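Local coordinates for SnoaL-like domain-containing protein (Burkholderia xenovorans LB400, PDB 3EN8), which is of unknown function but has the NTF2-like fold of the SnoaL-like family and binds a calcium ion, at the interface of chains A and B. Residues are numbered along the deposited sequence; one frame, centred on the assembly and turned at random. Chains: chain A/B, uncharacterized NTF-2 like protein.

Contact 1: the interface of chains A and B. Residues chain A 71-74, 76, 78; chain B 72-74, 76, 78.
Two copies of a beta hairpin meet here about a two-fold axis, and the contact is one of van der Waals packing. At the axis A:Glu73 and B:Glu73 cross at about a right angle and touch through their aliphatic stems, with A:Glu73 CG 3.3 Å from B:Glu73 CG. The same methylene, A:Glu73 CG, lies 3.3 Å from the backbone carbonyl B:Glu73 O. In each copy CG is anti to the backbone N (chi1 175°), and a bend at chi2 (72°) swings the carboxylate away from the crossing. The two carboxylate planes are nearly coplanar, with A:Glu73 OE2 and B:Glu73 OE2 still 4.9 Å apart; if both are charged, their mutual repulsion may raise their pKa. Glutamate suits the place because its methylenes can pack while its carboxylate turns aside.

Next to this pair, A:Leu76 lays its CD2 branch 3.6 Å from B:Gly72 CA, and B:Leu76 CD2 meets A:Gly72 in the twin contact. Glycine has no side chain to hold the methyl off, so leucine can lie directly against backbone. B:Leu76 crosses the A:Gln71 chain obliquely, its CD1 3.6 Å from the amide oxygen A:Gln71 OE1, while A:Gln71 CB lies over the leucine fork. Further along, A:Ile78 and B:Ile78 point tip to tip, each with CG1 anti to the backbone N and the chain extended beyond it, which together carry CD1 toward the axis.

A:Gly74 begins the tight turn behind the glutamate, its backbone (positive phi, psi -116°) in a region that glycine tolerates best. The contact thus sits at the hairpin end joining strands 64-73 and 76-85.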
ATOM      1  N   GLN A  71      -6.955  -2.407  -7.574  1.00 13.79           N
ATOM      2  CA  GLN A  71      -6.412  -3.658  -8.158  1.00 15.93           C
ATOM      3  C   GLN A  71      -6.809  -4.818  -7.294  1.00 14.23           C
ATOM      4  O   GLN A  71      -6.940  -4.695  -6.085  1.00 14.30           O
ATOM      5  CB  GLN A  71      -4.877  -3.624  -8.221  1.00 15.77           C
ATOM      6  CG  GLN A  71      -4.293  -2.544  -9.101  1.00 17.92           C
ATOM      7  CD  GLN A  71      -2.808  -2.652  -9.140  1.00 17.43           C
ATOM      8  OE1 GLN A  71      -2.265  -3.514  -9.839  1.00 17.77           O
ATOM      9  NE2 GLN A  71      -2.140  -1.855  -8.349  1.00 16.08           N
ATOM     10  N   GLY A  72      -7.009  -5.962  -7.927  1.00 12.75           N
ATOM     11  CA  GLY A  72      -7.352  -7.123  -7.159  1.00 14.63           C
ATOM     12  C   GLY A  72      -7.207  -8.370  -7.967  1.00 16.27           C
ATOM     13  O   GLY A  72      -7.366  -8.387  -9.190  1.00 14.95           O
ATOM     14  N   GLU A  73      -6.851  -9.390  -7.247  1.00 11.85           N
ATOM     15  CA  GLU A  73      -6.813 -10.767  -7.785  1.00 16.41           C
ATOM     16  C   GLU A  73      -7.286 -11.719  -6.702  1.00 17.34           C
ATOM     17  O   GLU A  73      -6.829 -11.675  -5.585  1.00 15.33           O
ATOM     18  CB  GLU A  73      -5.392 -11.110  -8.233  1.00 18.06           C
ATOM     19  CG  GLU A  73      -5.228 -12.507  -8.688  1.00 26.83           C
ATOM     20  CD  GLU A  73      -5.875 -12.769 -10.020  1.00 34.58           C
ATOM     21  OE1 GLU A  73      -6.280 -11.796 -10.699  1.00 35.68           O
ATOM     22  OE2 GLU A  73      -5.986 -13.963 -10.368  1.00 40.96           O
ATOM     23  N   GLY A  74      -8.239 -12.575  -7.043  1.00 14.92           N
ATOM     24  CA  GLY A  74      -8.777 -13.514  -6.062  1.00 16.89           C
ATOM     25  C   GLY A  74      -9.312 -12.803  -4.837  1.00 13.72           C
ATOM     26  O   GLY A  74     -10.255 -11.989  -4.934  1.00 13.93           O
ATOM     27  N   LEU A  76      -7.349 -10.972  -2.753  1.00 13.96           N
ATOM     28  CA  LEU A  76      -6.446  -9.863  -2.393  1.00 13.26           C
ATOM     29  C   LEU A  76      -6.762  -8.606  -3.177  1.00 14.38           C
ATOM     30  O   LEU A  76      -6.686  -8.600  -4.415  1.00 13.80           O
ATOM     31  CB  LEU A  76      -4.991 -10.262  -2.628  1.00 16.18           C
ATOM     32  CG  LEU A  76      -3.905  -9.248  -2.227  1.00 16.36           C
ATOM     33  CD1 LEU A  76      -3.985  -8.961  -0.702  1.00 15.16           C
ATOM     34  CD2 LEU A  76      -2.534  -9.798  -2.592  1.00 15.80           C
ATOM     35  N   ILE A  78      -6.396  -4.161  -3.313  0.50 12.89           N
ATOM     36  CA  ILE A  78      -5.709  -2.956  -2.889  0.50 13.67           C
ATOM     37  C   ILE A  78      -6.207  -1.699  -3.576  0.50 13.87           C
ATOM     38  O   ILE A  78      -6.246  -1.573  -4.797  0.50 14.40           O
ATOM     39  CB  ILE A  78      -4.178  -3.100  -2.974  0.50 14.31           C
ATOM     40  CG1 ILE A  78      -3.531  -1.888  -2.304  0.50 12.93           C
ATOM     41  CG2 ILE A  78      -3.674  -3.322  -4.420  0.50 12.19           C
ATOM     42  CD1 ILE A  78      -2.025  -2.033  -2.155  0.50 16.99           C
TER
ATOM     43  N   GLY B  72       0.338 -11.997  -1.861  1.00 12.75           N
ATOM     44  CA  GLY B  72       0.230 -12.048  -3.291  1.00 14.63           C
ATOM     45  C   GLY B  72      -0.761 -13.078  -3.723  1.00 16.27           C
ATOM     46  O   GLY B  72      -0.986 -14.096  -3.064  1.00 14.95           O
ATOM     47  N   GLU B  73      -1.373 -12.748  -4.819  1.00 11.85           N
ATOM     48  CA  GLU B  73      -2.268 -13.680  -5.540  1.00 16.41           C
ATOM     49  C   GLU B  73      -2.073 -13.476  -7.030  1.00 17.34           C
ATOM     50  O   GLU B  73      -2.105 -12.374  -7.523  1.00 15.33           O
ATOM     51  CB  GLU B  73      -3.720 -13.419  -5.136  1.00 18.06           C
ATOM     52  CG  GLU B  73      -4.703 -14.229  -5.885  1.00 26.83           C
ATOM     53  CD  GLU B  73      -4.693 -15.679  -5.486  1.00 34.58           C
ATOM     54  OE1 GLU B  73      -4.053 -16.022  -4.463  1.00 35.68           O
ATOM     55  OE2 GLU B  73      -5.319 -16.471  -6.220  1.00 40.96           O
ATOM     56  N   GLY B  74      -1.843 -14.565  -7.750  1.00 14.92           N
ATOM     57  CA  GLY B  74      -1.618 -14.469  -9.190  1.00 16.89           C
ATOM     58  C   GLY B  74      -0.472 -13.536  -9.518  1.00 13.72           C
ATOM     59  O   GLY B  74       0.684 -13.777  -9.109  1.00 13.93           O
ATOM     60  N   LEU B  76      -0.521 -10.216  -8.795  1.00 13.96           N
ATOM     61  CA  LEU B  76      -0.575  -9.038  -7.909  1.00 13.26           C
ATOM     62  C   LEU B  76       0.110  -9.302  -6.584  1.00 14.38           C
ATOM     63  O   LEU B  76      -0.298 -10.200  -5.832  1.00 13.80           O
ATOM     64  CB  LEU B  76      -2.023  -8.620  -7.664  1.00 16.18           C
ATOM     65  CG  LEU B  76      -2.262  -7.354  -6.821  1.00 16.36           C
ATOM     66  CD1 LEU B  76      -1.619  -6.123  -7.520  1.00 15.16           C
ATOM     67  CD2 LEU B  76      -3.758  -7.138  -6.638  1.00 15.80           C
ATOM     68  N   ILE B  78       2.077  -7.466  -3.024  0.50 12.89           N
ATOM     69  CA  ILE B  78       2.266  -6.314  -2.164  0.50 13.67           C
ATOM     70  C   ILE B  78       3.125  -6.599  -0.947  0.50 13.87           C
ATOM     71  O   ILE B  78       2.877  -7.496  -0.146  0.50 14.40           O
ATOM     72  CB  ILE B  78       0.931  -5.642  -1.791  0.50 14.31           C
ATOM     73  CG1 ILE B  78       1.224  -4.321  -1.081  0.50 12.93           C
ATOM     74  CG2 ILE B  78       0.000  -6.567  -0.970  0.50 12.19           C
ATOM     75  CD1 ILE B  78      -0.025  -3.486  -0.853  0.50 16.99           C
TER

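Contact 2: the interface of chains A and B. Residues chain A 114, 116-117, 120, 123-126; chain B 38, 41-45, 54.
B:Glu43, which loses most surface to the partner in this patch, brings its carboxylate into a pocket formed by the C-terminal segment of chain A. Its chain is extended beyond CG, long enough to reach A:Arg120, which grips it side-on in a salt bridge. A:Arg120 NH2 gives a nearly straight bond of 2.7 Å (171° at H) to the syn lone pair of B:Glu43 OE1. A:Arg120 NE bonds to B:Glu43 OE2 at 2.8 Å, meeting that oxygen from above the carboxylate plane, since the two flat groups are turned 30° apart. B:Ser41 OG adds a 2.6 Å bond to the anti lone pair of B:Glu43 OE1, so two donors hold this oxygen and fix the carboxylate's rotation. Together they would favour its ionised form. A:Ala116, small enough to fit here, sets its CB methyl over the face of the carboxylate, 3.4 Å from B:Glu43 CD.

The arginine is itself packed on both faces: A:Pro117 CG lies over the centre of one guanidinium face, while B:Tyr38 brings CE2 against the opposite face near its rim, the ring tilted 56° to the guanidinium, so it is no parallel stack. Nonpolar surfaces suit these faces because the N-H groups point outward in the plane.

B:Leu54, on helix 48-57, hides about as much surface as A:Arg120. Its forked end spans the aliphatic base of A:Arg120 and the stem of A:Trp123, with CD2 3.8 Å from A:Arg120 CB and CD1 3.9 Å from A:Trp123 CB.

Alongside, strand 124-126 of chain A pairs antiparallel with strand 43-46 of chain B: A:Gln125 N bonds to B:Arg44 O at 2.8 Å, and B:Arg44 N returns the bond to A:Gln125 O. Beside the salt bridge, B:Ser41 CB sits over the face of the A:Phe114 ring, a CH-pi contact 3.9 Å from its centroid.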
ATOM      1  N   PHE A 114       4.757  14.467  -1.233  1.00 18.56           N
ATOM      2  CA  PHE A 114       6.088  15.075  -1.242  1.00 16.90           C
ATOM      3  C   PHE A 114       6.418  15.627  -2.611  1.00 17.46           C
ATOM      4  O   PHE A 114       5.866  15.209  -3.615  1.00 15.73           O
ATOM      5  CB  PHE A 114       7.193  14.145  -0.699  1.00 15.47           C
ATOM      6  CG  PHE A 114       7.481  12.934  -1.549  1.00 19.31           C
ATOM      7  CD1 PHE A 114       8.337  13.025  -2.632  1.00 14.76           C
ATOM      8  CD2 PHE A 114       6.939  11.701  -1.237  1.00 20.40           C
ATOM      9  CE1 PHE A 114       8.616  11.932  -3.397  1.00 20.59           C
ATOM     10  CE2 PHE A 114       7.230  10.593  -2.010  1.00 19.55           C
ATOM     11  CZ  PHE A 114       8.051  10.721  -3.101  1.00 18.52           C
ATOM     12  N   ALA A 116       8.355  16.347  -5.960  1.00 22.22           N
ATOM     13  CA  ALA A 116       9.251  15.617  -6.864  1.00 21.83           C
ATOM     14  C   ALA A 116      10.600  16.306  -6.848  1.00 21.37           C
ATOM     15  O   ALA A 116      10.678  17.503  -7.162  1.00 19.92           O
ATOM     16  CB  ALA A 116       8.684  15.556  -8.272  1.00 20.11           C
ATOM     17  N   PRO A 117      11.669  15.584  -6.480  1.00 21.82           N
ATOM     18  CA  PRO A 117      12.947  16.279  -6.312  1.00 23.67           C
ATOM     19  C   PRO A 117      13.566  16.665  -7.635  1.00 22.39           C
ATOM     20  O   PRO A 117      13.422  15.963  -8.631  1.00 20.85           O
ATOM     21  CB  PRO A 117      13.827  15.256  -5.575  1.00 25.10           C
ATOM     22  CG  PRO A 117      12.942  14.048  -5.303  1.00 25.47           C
ATOM     23  CD  PRO A 117      11.807  14.135  -6.253  1.00 24.89           C
ATOM     24  N   ARG A 120      16.258  14.456 -10.064  1.00 23.85           N
ATOM     25  CA  ARG A 120      15.871  13.332 -10.936  1.00 24.34           C
ATOM     26  C   ARG A 120      14.805  13.730 -11.955  1.00 22.64           C
ATOM     27  O   ARG A 120      14.267  12.910 -12.672  1.00 19.19           O
ATOM     28  CB  ARG A 120      15.435  12.105 -10.129  1.00 24.27           C
ATOM     29  CG  ARG A 120      14.297  12.308  -9.150  1.00 23.59           C
ATOM     30  CD  ARG A 120      13.809  10.950  -8.620  1.00 24.19           C
ATOM     31  NE  ARG A 120      12.621  11.089  -7.796  1.00 24.03           N
ATOM     32  CZ  ARG A 120      12.558  10.700  -6.528  1.00 24.47           C
ATOM     33  NH1 ARG A 120      13.592  10.094  -5.970  1.00 26.88           N
ATOM     34  NH2 ARG A 120      11.448  10.895  -5.827  1.00 25.64           N
ATOM     35  N   TRP A 123      14.720  12.588 -15.466  1.00 23.94           N
ATOM     36  CA  TRP A 123      14.619  11.118 -15.584  1.00 24.70           C
ATOM     37  C   TRP A 123      13.266  10.584 -15.175  1.00 23.53           C
ATOM     38  O   TRP A 123      13.021   9.377 -15.188  1.00 23.85           O
ATOM     39  CB  TRP A 123      15.727  10.421 -14.788  1.00 25.96           C
ATOM     40  CG  TRP A 123      17.062  10.677 -15.395  1.00 26.25           C
ATOM     41  CD1 TRP A 123      17.516  10.214 -16.594  1.00 27.14           C
ATOM     42  CD2 TRP A 123      18.116  11.478 -14.844  1.00 28.52           C
ATOM     43  NE1 TRP A 123      18.798  10.683 -16.833  1.00 28.43           N
ATOM     44  CE2 TRP A 123      19.188  11.458 -15.771  1.00 28.53           C
ATOM     45  CE3 TRP A 123      18.255  12.218 -13.668  1.00 28.32           C
ATOM     46  CZ2 TRP A 123      20.386  12.143 -15.546  1.00 29.62           C
ATOM     47  CZ3 TRP A 123      19.444  12.887 -13.441  1.00 29.43           C
ATOM     48  CH2 TRP A 123      20.496  12.851 -14.378  1.00 31.81           C
ATOM     49  N   VAL A 124      12.373  11.493 -14.833  1.00 20.72           N
ATOM     50  CA  VAL A 124      11.019  11.095 -14.492  1.00 20.33           C
ATOM     51  C   VAL A 124       9.962  11.791 -15.334  1.00 21.04           C
ATOM     52  O   VAL A 124      10.125  12.906 -15.818  1.00 21.25           O
ATOM     53  CB  VAL A 124      10.705  11.310 -12.987  1.00 19.54           C
ATOM     54  CG1 VAL A 124      11.829  10.742 -12.126  1.00 19.56           C
ATOM     55  CG2 VAL A 124      10.471  12.766 -12.701  1.00 19.41           C
ATOM     56  N   GLN A 125       8.875  11.075 -15.504  1.00 20.68           N
ATOM     57  CA  GLN A 125       7.670  11.624 -16.073  1.00 23.60           C
ATOM     58  C   GLN A 125       6.737  12.029 -14.943  1.00 26.34           C
ATOM     59  O   GLN A 125       6.573  11.319 -13.949  1.00 22.17           O
ATOM     60  CB  GLN A 125       7.029  10.605 -17.003  1.00 24.27           C
ATOM     61  CG  GLN A 125       5.838  11.116 -17.743  1.00 29.84           C
ATOM     62  CD  GLN A 125       5.204  10.038 -18.587  1.00 34.35           C
ATOM     63  OE1 GLN A 125       5.269   8.855 -18.249  1.00 35.66           O
ATOM     64  NE2 GLN A 125       4.590  10.436 -19.701  1.00 37.36           N
ATOM     65  N   GLN A 126       6.181  13.224 -15.060  1.00 26.84           N
ATOM     66  CA  GLN A 126       5.190  13.686 -14.084  1.00 28.51           C
ATOM     67  C   GLN A 126       3.808  13.327 -14.589  1.00 29.86           C
ATOM     68  O   GLN A 126       3.330  13.889 -15.578  1.00 31.22           O
ATOM     69  CB  GLN A 126       5.310  15.194 -13.827  1.00 29.55           C
ATOM     70  CG  GLN A 126       4.146  15.777 -13.049  1.00 32.34           C
ATOM     71  CD  GLN A 126       4.093  15.362 -11.570  1.00 31.76           C
ATOM     72  OE1 GLN A 126       5.130  15.252 -10.871  1.00 27.71           O
ATOM     73  NE2 GLN A 126       2.870  15.169 -11.076  1.00 30.82           N
TER
ATOM     74  N   TYR B  38       5.626   6.853  -7.952  1.00 13.38           N
ATOM     75  CA  TYR B  38       5.496   7.414  -6.632  1.00 16.40           C
ATOM     76  C   TYR B  38       4.280   8.343  -6.612  1.00 16.61           C
ATOM     77  O   TYR B  38       4.405   9.541  -6.925  1.00 16.52           O
ATOM     78  CB  TYR B  38       6.746   8.242  -6.251  1.00 15.66           C
ATOM     79  CG  TYR B  38       8.082   7.544  -6.407  1.00 17.74           C
ATOM     80  CD1 TYR B  38       8.238   6.186  -6.110  1.00 17.31           C
ATOM     81  CD2 TYR B  38       9.203   8.247  -6.802  1.00 19.29           C
ATOM     82  CE1 TYR B  38       9.454   5.561  -6.224  1.00 17.34           C
ATOM     83  CE2 TYR B  38      10.434   7.626  -6.918  1.00 21.84           C
ATOM     84  CZ  TYR B  38      10.555   6.278  -6.633  1.00 20.59           C
ATOM     85  OH  TYR B  38      11.781   5.665  -6.736  1.00 21.43           O
ATOM     86  N   SER B  41       4.228  11.977  -5.115  1.00 18.44           N
ATOM     87  CA  SER B  41       4.900  13.069  -5.844  1.00 19.55           C
ATOM     88  C   SER B  41       4.490  13.198  -7.313  1.00 19.70           C
ATOM     89  O   SER B  41       4.847  14.164  -7.973  1.00 19.51           O
ATOM     90  CB  SER B  41       6.421  12.892  -5.762  1.00 18.81           C
ATOM     91  OG  SER B  41       6.777  11.727  -6.503  1.00 18.16           O
ATOM     92  N   GLY B  42       3.739  12.228  -7.804  1.00 17.41           N
ATOM     93  CA  GLY B  42       3.258  12.218  -9.181  1.00 18.68           C
ATOM     94  C   GLY B  42       4.323  11.772 -10.161  1.00 20.24           C
ATOM     95  O   GLY B  42       4.168  11.915 -11.382  1.00 23.37           O
ATOM     96  N   GLU B  43       5.399  11.205  -9.623  1.00 18.62           N
ATOM     97  CA  GLU B  43       6.551  10.814 -10.452  1.00 16.51           C
ATOM     98  C   GLU B  43       6.378   9.404 -10.984  1.00 19.27           C
ATOM     99  O   GLU B  43       5.898   8.501 -10.279  1.00 16.66           O
ATOM    100  CB  GLU B  43       7.862  10.881  -9.687  1.00 14.99           C
ATOM    101  CG  GLU B  43       8.232  12.243  -9.245  1.00 15.50           C
ATOM    102  CD  GLU B  43       9.445  12.223  -8.384  1.00 15.61           C
ATOM    103  OE1 GLU B  43       9.295  11.914  -7.188  1.00 18.42           O
ATOM    104  OE2 GLU B  43      10.549  12.543  -8.883  1.00 21.60           O
ATOM    105  N   ARG B  44       6.764   9.255 -12.241  1.00 16.89           N
ATOM    106  CA  ARG B  44       6.881   7.955 -12.865  1.00 16.31           C
ATOM    107  C   ARG B  44       8.275   7.724 -13.470  1.00 17.92           C
ATOM    108  O   ARG B  44       8.801   8.551 -14.206  1.00 17.65           O
ATOM    109  CB  ARG B  44       5.777   7.784 -13.893  1.00 15.95           C
ATOM    110  CG  ARG B  44       5.994   6.611 -14.804  1.00 16.24           C
ATOM    111  CD  ARG B  44       4.746   6.328 -15.644  1.00 18.06           C
ATOM    112  NE  ARG B  44       3.673   5.807 -14.816  1.00 17.34           N
ATOM    113  CZ  ARG B  44       2.471   5.465 -15.247  1.00 17.63           C
ATOM    114  NH1 ARG B  44       2.152   5.593 -16.520  1.00 21.55           N
ATOM    115  NH2 ARG B  44       1.582   5.001 -14.390  1.00 18.68           N
ATOM    116  N   ILE B  45       8.857   6.571 -13.161  1.00 16.01           N
ATOM    117  CA  ILE B  45      10.161   6.193 -13.707  1.00 15.95           C
ATOM    118  C   ILE B  45       9.935   5.124 -14.739  1.00 17.90           C
ATOM    119  O   ILE B  45       9.232   4.167 -14.477  1.00 15.60           O
ATOM    120  CB  ILE B  45      11.114   5.676 -12.593  1.00 17.67           C
ATOM    121  CG1 ILE B  45      11.388   6.788 -11.579  1.00 18.58           C
ATOM    122  CG2 ILE B  45      12.435   5.131 -13.176  1.00 15.34           C
ATOM    123  CD1 ILE B  45      12.005   6.327 -10.275  1.00 20.37           C
ATOM    124  N   LEU B  54      18.762   5.437 -10.756  1.00 19.73           N
ATOM    125  CA  LEU B  54      18.196   6.469  -9.883  1.00 19.23           C
ATOM    126  C   LEU B  54      18.302   6.003  -8.439  1.00 20.22           C
ATOM    127  O   LEU B  54      18.743   6.752  -7.566  1.00 19.58           O
ATOM    128  CB  LEU B  54      16.755   6.826 -10.265  1.00 19.85           C
ATOM    129  CG  LEU B  54      16.604   7.659 -11.541  1.00 21.14           C
ATOM    130  CD1 LEU B  54      15.116   7.784 -11.941  1.00 22.12           C
ATOM    131  CD2 LEU B  54      17.278   9.051 -11.406  1.00 16.97           C
TER
HETATM  132  O   HOH W   1      11.745  14.607 -10.220  1.00 25.82           O
HETATM  133  O   HOH W   2       5.556  16.507  -7.007  1.00 27.58           O
HETATM  134  O   HOH W   3       3.629   6.881 -18.969  1.00 29.88           O

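Contact 1 and contact 2 belong to the same two-fold interface, the centres of their C-alpha atoms lying about 25 Å apart, and they share no residue. Contact 1 lies on the axis and joins like to like, using the hairpin of strands 64-73 and 76-85 from both chains. Contact 2 lies off the axis and occurs twice, with the C-terminal tail of one chain reaching to strand 43-46 and helix 48-57 of the other. Van der Waals packing on the axis, at one end of the interface, and tail exchange at both flanks are consistent with a dimer, although the deposited assembly alone does not prove it.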